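Local coordinates for protein peptidase S8 and S53, subtilisin, kexin, sedolisin (Mycobacterium smegmatis, PDB 4KG7) that is a mycosin, a subtilisin-like serine protease of the ESX-3 type VII secretion system, and probably cleaves protein substrates by a charge-relay mechanism, at residues A70-G75 with I131-N136. Residues are numbered along the deposited sequence; the frame is centred on the assembly and turned at random.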
# COMPACT_ATOMS: atom_id res chain seq x y z
N ALA A 70 4.85 -3.78 -8.27
CA ALA A 70 5.73 -2.67 -7.87
C ALA A 70 5.41 -2.26 -6.45
O ALA A 70 4.26 -2.08 -6.11
CB ALA A 70 5.53 -1.48 -8.79
N VAL A 71 6.46 -2.08 -5.64
CA VAL A 71 6.36 -1.63 -4.26
C VAL A 71 6.92 -0.21 -4.24
O VAL A 71 8.13 -0.02 -4.35
CB VAL A 71 7.15 -2.60 -3.35
CG1 VAL A 71 7.16 -2.12 -1.91
CG2 VAL A 71 6.55 -4.00 -3.44
N ILE A 72 6.01 0.76 -4.19
CA ILE A 72 6.35 2.17 -4.15
C ILE A 72 6.38 2.52 -2.68
O ILE A 72 5.35 2.59 -2.06
CB ILE A 72 5.33 3.00 -4.94
CG1 ILE A 72 5.34 2.54 -6.42
CG2 ILE A 72 5.61 4.47 -4.78
CD1 ILE A 72 4.40 3.36 -7.29
N ASP A 73 7.58 2.64 -2.10
CA ASP A 73 7.69 2.63 -0.64
C ASP A 73 9.03 3.20 -0.21
O ASP A 73 9.58 4.07 -0.88
CB ASP A 73 7.46 1.20 -0.13
CG ASP A 73 6.79 1.14 1.22
OD1 ASP A 73 7.45 1.50 2.19
OD2 ASP A 73 5.60 0.71 1.34
N THR A 74 9.53 2.76 0.94
CA THR A 74 10.78 3.25 1.51
C THR A 74 12.02 2.44 1.03
O THR A 74 13.08 2.52 1.64
CB THR A 74 10.77 3.20 3.05
OG1 THR A 74 10.79 1.83 3.50
CG2 THR A 74 9.57 3.94 3.67
N GLY A 75 11.89 1.69 -0.08
CA GLY A 75 12.94 0.78 -0.50
C GLY A 75 12.69 -0.60 0.07
O GLY A 75 11.93 -0.77 1.06
N ILE A 131 9.20 -5.23 -7.99
CA ILE A 131 10.06 -4.09 -8.34
C ILE A 131 9.98 -3.10 -7.18
O ILE A 131 8.86 -2.69 -6.78
CB ILE A 131 9.59 -3.38 -9.62
CG1 ILE A 131 9.64 -4.32 -10.81
CG2 ILE A 131 10.45 -2.15 -9.89
CD1 ILE A 131 8.83 -3.82 -11.98
N SER A 132 11.13 -2.73 -6.62
CA SER A 132 11.17 -1.75 -5.54
C SER A 132 11.55 -0.36 -6.04
O SER A 132 12.62 -0.17 -6.59
CB SER A 132 12.22 -2.13 -4.51
OG SER A 132 12.26 -1.14 -3.52
N ILE A 133 10.66 0.60 -5.81
CA ILE A 133 10.89 2.02 -6.13
C ILE A 133 10.86 2.76 -4.80
O ILE A 133 9.81 2.78 -4.12
CB ILE A 133 9.80 2.58 -7.06
CG1 ILE A 133 9.80 1.84 -8.39
CG2 ILE A 133 10.00 4.07 -7.30
CD1 ILE A 133 8.59 2.17 -9.25
N ARG A 134 11.97 3.33 -4.38
CA ARG A 134 11.96 4.09 -3.15
C ARG A 134 11.43 5.49 -3.46
O ARG A 134 12.10 6.31 -4.05
CB ARG A 134 13.33 4.20 -2.44
CG ARG A 134 13.20 5.04 -1.16
CD ARG A 134 14.35 4.91 -0.19
NE ARG A 134 15.58 5.52 -0.69
CZ ARG A 134 16.68 5.63 0.03
NH1 ARG A 134 16.70 5.24 1.29
NH2 ARG A 134 17.77 6.17 -0.52
N GLN A 135 10.20 5.73 -3.04
CA GLN A 135 9.52 6.99 -3.30
C GLN A 135 9.56 7.95 -2.13
O GLN A 135 9.40 9.17 -2.32
CB GLN A 135 8.07 6.70 -3.75
CG GLN A 135 7.21 7.92 -4.06
CD GLN A 135 6.45 8.44 -2.85
OE1 GLN A 135 6.20 7.71 -1.87
NE2 GLN A 135 6.10 9.73 -2.87
N ASN A 136 9.76 7.43 -0.93
CA ASN A 136 9.85 8.31 0.23
C ASN A 136 10.56 7.70 1.39
O ASN A 136 10.75 6.49 1.45
CB ASN A 136 8.48 8.82 0.67
CG ASN A 136 8.53 10.27 1.22
OD1 ASN A 136 9.61 10.88 1.57
ND2 ASN A 136 7.33 10.86 1.30
O HOH W 1 10.19 0.33 -2.12
O HOH W 2 14.55 4.17 3.16
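Arg134 lays its aliphatic stem along the turn at Thr74 and Gly75, with CD 3.3 Å from Thr74 O. Leading into this turn, strand 68-73 runs beside strand 129-134 in the parallel sheet of the subtilisin fold, and the first of them ends at Asp73, the predicted aspartate of the charge relay. Three nearly straight backbone bonds join the strands: Val71 N to Ile131 O, Ile133 N to Val71 O and Asp73 N to Ile133 O. Where the strands end, Asp73 O takes Gln135 N at 2.8 Å and, weakly, Asn136 N at 3.4 Å.

On the face carrying Ile72 and Ile133, the side chains of Ile72 and Gln135 cross obliquely: the Ile72 CG2 branch, anti to its backbone N, meets Gln135 CB at 3.5 Å. Helix 150-170 packs over this face, and Gln135 NE2 hydrogen-bonds Thr160 OG1 of that helix.

The face of Val71 and Asp73 lies under helix 104-113. Asp73 OD1 is gripped twice, by His104 ND1 and, through its anti lone pair, by Thr74 N at 2.7 Å; this probably fixes the carboxylate's rotation against the histidine. Between the strands and the turn, a water donates to Val71 O and Ser132 OG and weakly accepts from Gly75 N, linking both strands to the turn. Gly75 passes its CA 3.6 Å from Ser132 OG, which also bonds Gly97 O. Arg134 NH2 forms salt bridges with Asp90 and Glu93, while a second water, in the guanidinium plane, accepts from NH1 and donates to Thr74 O at 2.7 Å.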